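Local coordinates for protein hydrolase, NUDIX family (Clostridium perfringens ATCC 13124, PDB 3F6A) that is a Nudix-family hydrolase that probably cleaves nucleoside diphosphate derivatives or related diphosphate compounds, at residues L42-C47 against L80-I85; K52-L57 against I116-I121. All coordinates share one frame; numbering follows the deposited sequence.

In the fold
Both contacts are made by helix 43-55, contact 1 at its start and contact 2 toward its end, with centres about 20 Å apart. Each is partly buried, but the chemistry differs. Contact 1 sets the helix start against the chain leaving strand 79-81, joining leucine packing to a glutamate that reaches a backbone N-H, and it lies beside the second subunit. Contact 2 sets the acidic last turns against the loop before strand 122-125; carboxylates and a backbone carbonyl gather there, and no other subunit of the assembly touches it. The helix belongs to the Nudix box, and the two segments it meets are distant from it in sequence.

Contact 1 of 2, residues L42-C47 against L80-I85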
loop_
_atom_site.group_PDB
_atom_site.type_symbol
_atom_site.label_atom_id
_atom_site.label_comp_id
_atom_site.label_asym_id
_atom_site.label_seq_id
_atom_site.Cartn_x
_atom_site.Cartn_y
_atom_site.Cartn_z
ATOM N N LEU A 42 11.303 -4.486 4.311
ATOM C CA LEU A 42 9.938 -4.505 3.784
ATOM C C LEU A 42 9.000 -3.857 4.790
ATOM O O LEU A 42 9.176 -4.016 6.000
ATOM C CB LEU A 42 9.461 -5.940 3.546
ATOM C CG LEU A 42 10.267 -6.893 2.659
ATOM C CD1 LEU A 42 9.611 -8.274 2.708
ATOM C CD2 LEU A 42 10.335 -6.365 1.232
ATOM N N PRO A 43 7.984 -3.123 4.304
ATOM C CA PRO A 43 7.037 -2.473 5.218
ATOM C C PRO A 43 6.466 -3.465 6.236
ATOM O O PRO A 43 6.222 -3.108 7.385
ATOM C CB PRO A 43 5.962 -1.933 4.273
ATOM C CG PRO A 43 6.754 -1.596 3.024
ATOM C CD PRO A 43 7.665 -2.806 2.895
ATOM N N GLU A 44 6.260 -4.710 5.811
ATOM C CA GLU A 44 5.709 -5.732 6.698
ATOM C C GLU A 44 6.693 -6.159 7.782
ATOM O O GLU A 44 6.290 -6.448 8.909
ATOM C CB GLU A 44 5.271 -6.958 5.890
ATOM C CG GLU A 44 6.377 -7.610 5.071
ATOM C CD GLU A 44 5.837 -8.624 4.072
ATOM O OE1 GLU A 44 5.935 -9.841 4.333
ATOM O OE2 GLU A 44 5.299 -8.201 3.026
ATOM N N GLU A 45 7.977 -6.206 7.443
ATOM C CA GLU A 45 8.988 -6.592 8.422
ATOM C C GLU A 45 9.085 -5.474 9.447
ATOM O O GLU A 45 9.333 -5.723 10.623
ATOM C CB GLU A 45 10.338 -6.816 7.738
ATOM C CG GLU A 45 10.286 -7.920 6.689
ATOM C CD GLU A 45 11.614 -8.153 5.993
ATOM O OE1 GLU A 45 12.281 -7.158 5.629
ATOM O OE2 GLU A 45 11.983 -9.334 5.791
ATOM N N ALA A 46 8.861 -4.240 8.991
ATOM C CA ALA A 46 8.899 -3.075 9.869
ATOM C C ALA A 46 7.775 -3.165 10.897
ATOM O O ALA A 46 7.951 -2.770 12.054
ATOM C CB ALA A 46 8.764 -1.789 9.055
ATOM N N CYS A 47 6.619 -3.683 10.482
ATOM C CA CYS A 47 5.489 -3.825 11.400
ATOM C C CYS A 47 5.855 -4.846 12.466
ATOM O O CYS A 47 5.641 -4.621 13.663
ATOM C CB CYS A 47 4.240 -4.306 10.660
ATOM S SG CYS A 47 3.471 -3.067 9.594
ATOM N N LEU A 80 5.001 -11.726 -3.921
ATOM C CA LEU A 80 3.834 -10.935 -3.566
ATOM C C LEU A 80 3.887 -10.699 -2.061
ATOM O O LEU A 80 3.865 -11.646 -1.268
ATOM C CB LEU A 80 2.553 -11.689 -3.934
ATOM C CG LEU A 80 1.243 -10.961 -3.629
ATOM C CD1 LEU A 80 1.103 -9.745 -4.539
ATOM C CD2 LEU A 80 0.074 -11.914 -3.827
ATOM N N LEU A 81 3.963 -9.433 -1.673
ATOM C CA LEU A 81 4.051 -9.073 -0.267
ATOM C C LEU A 81 2.683 -8.785 0.332
ATOM O O LEU A 81 1.693 -8.679 -0.388
ATOM C CB LEU A 81 4.939 -7.837 -0.110
ATOM C CG LEU A 81 6.320 -7.913 -0.755
ATOM C CD1 LEU A 81 7.023 -6.570 -0.598
ATOM C CD2 LEU A 81 7.132 -9.032 -0.120
ATOM N N ILE A 82 2.632 -8.668 1.655
ATOM C CA ILE A 82 1.381 -8.349 2.325
ATOM C C ILE A 82 1.107 -6.875 2.043
ATOM O O ILE A 82 1.965 -6.017 2.249
ATOM C CB ILE A 82 1.462 -8.614 3.858
ATOM C CG1 ILE A 82 0.418 -7.780 4.600
ATOM C CG2 ILE A 82 2.827 -8.311 4.372
ATOM C CD1 ILE A 82 -0.998 -8.177 4.303
ATOM N N ASN A 83 -0.093 -6.597 1.553
ATOM C CA ASN A 83 -0.500 -5.245 1.192
ATOM C C ASN A 83 -1.094 -4.515 2.403
ATOM O O ASN A 83 -1.741 -5.128 3.246
ATOM C CB ASN A 83 -1.547 -5.338 0.071
ATOM C CG ASN A 83 -1.586 -4.105 -0.805
ATOM O OD1 ASN A 83 -2.661 -3.587 -1.120
ATOM N ND2 ASN A 83 -0.418 -3.638 -1.223
ATOM N N PRO A 84 -0.870 -3.193 2.512
ATOM C CA PRO A 84 -1.430 -2.458 3.652
ATOM C C PRO A 84 -2.947 -2.395 3.527
ATOM O O PRO A 84 -3.480 -2.561 2.433
ATOM C CB PRO A 84 -0.789 -1.075 3.526
ATOM C CG PRO A 84 -0.554 -0.936 2.046
ATOM C CD PRO A 84 -0.040 -2.314 1.669
ATOM N N ILE A 85 -3.631 -2.168 4.644
ATOM C CA ILE A 85 -5.090 -2.067 4.652
ATOM C C ILE A 85 -5.461 -0.671 4.158
ATOM O O ILE A 85 -6.420 -0.489 3.410
ATOM C CB ILE A 85 -5.676 -2.226 6.082
ATOM C CG1 ILE A 85 -5.207 -3.537 6.714
ATOM C CG2 ILE A 85 -7.203 -2.196 6.012
ATOM C CD1 ILE A 85 -5.694 -4.783 6.005
#
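The carbonyl O of Leu42, a residue that also packs across onto Leu81, is gripped by two backbone N-H groups of the first helical turn: Ala46 N lies 3.0 Å from Leu42 O, while Glu45 N makes a weaker bond to it. Leu42 is the N-cap of helix 43-55, and its own N-H is taken up as well. Glu45 reaches back toward the N-cap with an extended chain, and its OE1 accepts from Leu42 N at 3.1 Å and a nearly straight 171°, on the anti side of the carboxylate and somewhat out of its plane. This is one half of a capping box; a leucine side chain cannot supply the other.

Between the segments, the branched ends of Leu42 and Leu81 meet methyl to methyl, their side chains crossing at about a right angle. Leu42 CD2 sits 3.8 Å from Leu81 CD1, and Leu42 CD1 is equally far from Leu81 CD2, so both branches of each residue share the contact.

Glu44 provides the polar link. With CG lying between its backbone N and carbonyl carbon (chi1 58°) and the chain extended beyond, the carboxylate is carried over to the other segment, where OE2 accepts from Ile82 N at 3.0 Å and 154°. The exact place of OE2 is doubtful, because it is modelled too close to Ile82 CG2.

Tyr103 of strand 98-106 touches Pro43, Cys47 and Ile82, and Val9 of strand 7-15 touches Pro43, Ala46 and Cys47. Leu81, which packs on Leu42, also joins Leu80 in an antiparallel ladder with a strand of the second subunit, so the sheet continues across the dimer interface from within this contact.

Contact 2 of 2, residues K52-L57 against I116-I121; sequences KEEAGL and IGESKI
Three glutamates crowd together here: Glu118 brings its carboxylate up to Glu53 and Glu54 with no bond between the acids. Glu54 OE2 and Glu118 OE2 are 3.8 Å apart, and the two carboxylate planes are turned 78° to each other, the side chains crossing at about a right angle. Glu118 OE1 lies instead alongside Glu53, 3.6 Å from its CB.

With Glu118 CG set beside its own backbone N (chi1 -58°), the CG methylene touches the backbone carbonyl of Glu53, 3.3 Å from Glu53 O. The bend at chi2 (-76°) then turns the carboxylate, leaving OE1 by Glu53 and OE2 by Glu54.

Both helix glutamates have firmer partners: Glu53 OE1 forms a salt bridge with Arg49, and Glu54 OE1 accepts from Gly34 N. On the loop side, Ser119 OG bonds to Leu23 O and receives a weak bond from Ile121 N at 3.4 Å, tying the loop to strand 18-23. Gly56, with positive phi, then leads the chain out of the helix.

Arg49, Glu50, Glu53, Glu54 and Gly56 match the signature of the Nudix box, whose helix in this family carries the acidic residues that usually hold divalent cations. The cluster is consistent with such a site, bordered here by Glu118 from the loop.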
loop_
_atom_site.group_PDB
_atom_site.type_symbol
_atom_site.label_atom_id
_atom_site.label_comp_id
_atom_site.label_asym_id
_atom_site.label_seq_id
_atom_site.Cartn_x
_atom_site.Cartn_y
_atom_site.Cartn_z
ATOM N N LYS A 52 7.462 -5.743 18.170
ATOM C CA LYS A 52 8.366 -6.354 19.145
ATOM C C LYS A 52 9.076 -5.287 19.978
ATOM O O LYS A 52 9.203 -5.415 21.194
ATOM C CB LYS A 52 9.409 -7.214 18.420
ATOM C CG LYS A 52 10.141 -8.215 19.313
ATOM C CD LYS A 52 9.183 -9.283 19.841
ATOM C CE LYS A 52 9.922 -10.418 20.527
ATOM N NZ LYS A 52 8.993 -11.469 21.028
ATOM N N GLU A 53 9.537 -4.230 19.323
ATOM C CA GLU A 53 10.245 -3.166 20.021
ATOM C C GLU A 53 9.352 -2.294 20.905
ATOM O O GLU A 53 9.735 -1.938 22.024
ATOM C CB GLU A 53 10.996 -2.284 19.013
ATOM C CG GLU A 53 12.012 -3.053 18.162
ATOM C CD GLU A 53 12.751 -2.172 17.158
ATOM O OE1 GLU A 53 12.103 -1.335 16.492
ATOM O OE2 GLU A 53 13.990 -2.326 17.027
ATOM N N GLU A 54 8.152 -1.974 20.431
ATOM C CA GLU A 54 7.266 -1.108 21.198
ATOM C C GLU A 54 6.351 -1.801 22.203
ATOM O O GLU A 54 5.829 -1.148 23.110
ATOM C CB GLU A 54 6.444 -0.236 20.242
ATOM C CG GLU A 54 7.324 0.480 19.222
ATOM C CD GLU A 54 6.594 1.548 18.417
ATOM O OE1 GLU A 54 5.396 1.368 18.111
ATOM O OE2 GLU A 54 7.232 2.564 18.074
ATOM N N ALA A 55 6.167 -3.111 22.065
ATOM C CA ALA A 55 5.299 -3.828 22.991
ATOM C C ALA A 55 5.783 -5.233 23.337
ATOM O O ALA A 55 5.114 -5.944 24.077
ATOM C CB ALA A 55 3.888 -3.895 22.428
ATOM N N GLY A 56 6.940 -5.627 22.807
ATOM C CA GLY A 56 7.467 -6.957 23.083
ATOM C C GLY A 56 6.497 -8.036 22.642
ATOM O O GLY A 56 6.380 -9.094 23.278
ATOM N N LEU A 57 5.802 -7.778 21.537
ATOM C CA LEU A 57 4.816 -8.723 21.024
ATOM C C LEU A 57 5.170 -9.410 19.718
ATOM O O LEU A 57 5.836 -8.840 18.851
ATOM C CB LEU A 57 3.469 -8.022 20.812
ATOM C CG LEU A 57 2.734 -7.383 21.988
ATOM C CD1 LEU A 57 1.502 -6.651 21.473
ATOM C CD2 LEU A 57 2.345 -8.454 22.999
ATOM N N ILE A 116 13.620 -0.606 25.673
ATOM C CA ILE A 116 14.192 0.641 26.155
ATOM C C ILE A 116 13.863 1.898 25.355
ATOM O O ILE A 116 13.965 1.925 24.130
ATOM C CB ILE A 116 15.731 0.523 26.260
ATOM C CG1 ILE A 116 16.294 1.710 27.047
ATOM C CG2 ILE A 116 16.350 0.477 24.868
ATOM C CD1 ILE A 116 17.793 1.639 27.257
ATOM N N GLY A 117 13.462 2.942 26.068
ATOM C CA GLY A 117 13.167 4.211 25.426
ATOM C C GLY A 117 11.874 4.324 24.646
ATOM O O GLY A 117 11.585 5.376 24.079
ATOM N N GLU A 118 11.094 3.253 24.599
ATOM C CA GLU A 118 9.825 3.280 23.874
ATOM C C GLU A 118 8.747 3.756 24.839
ATOM O O GLU A 118 8.963 3.759 26.055
ATOM C CB GLU A 118 9.457 1.881 23.381
ATOM C CG GLU A 118 10.479 1.216 22.478
ATOM C CD GLU A 118 10.472 1.764 21.062
ATOM O OE1 GLU A 118 11.125 1.148 20.202
ATOM O OE2 GLU A 118 9.814 2.795 20.808
ATOM N N SER A 119 7.594 4.156 24.306
ATOM C CA SER A 119 6.489 4.594 25.158
ATOM C C SER A 119 6.154 3.465 26.127
ATOM O O SER A 119 6.072 2.300 25.725
ATOM C CB SER A 119 5.255 4.918 24.318
ATOM O OG SER A 119 4.128 5.085 25.156
ATOM N N LYS A 120 5.964 3.802 27.402
ATOM C CA LYS A 120 5.652 2.786 28.405
ATOM C C LYS A 120 4.179 2.759 28.823
ATOM O O LYS A 120 3.809 2.048 29.756
ATOM C CB LYS A 120 6.541 2.971 29.639
ATOM C CG LYS A 120 8.034 2.791 29.346
ATOM C CD LYS A 120 8.319 1.428 28.725
ATOM C CE LYS A 120 9.802 1.281 28.388
ATOM N NZ LYS A 120 10.633 1.392 29.612
ATOM N N ILE A 121 3.348 3.531 28.132
ATOM C CA ILE A 121 1.921 3.565 28.422
ATOM C C ILE A 121 1.181 2.904 27.263
ATOM O O ILE A 121 0.998 3.511 26.210
ATOM C CB ILE A 121 1.410 5.006 28.570
ATOM C CG1 ILE A 121 2.227 5.740 29.634
ATOM C CG2 ILE A 121 -0.062 4.992 28.956
ATOM C CD1 ILE A 121 1.878 7.209 29.777
#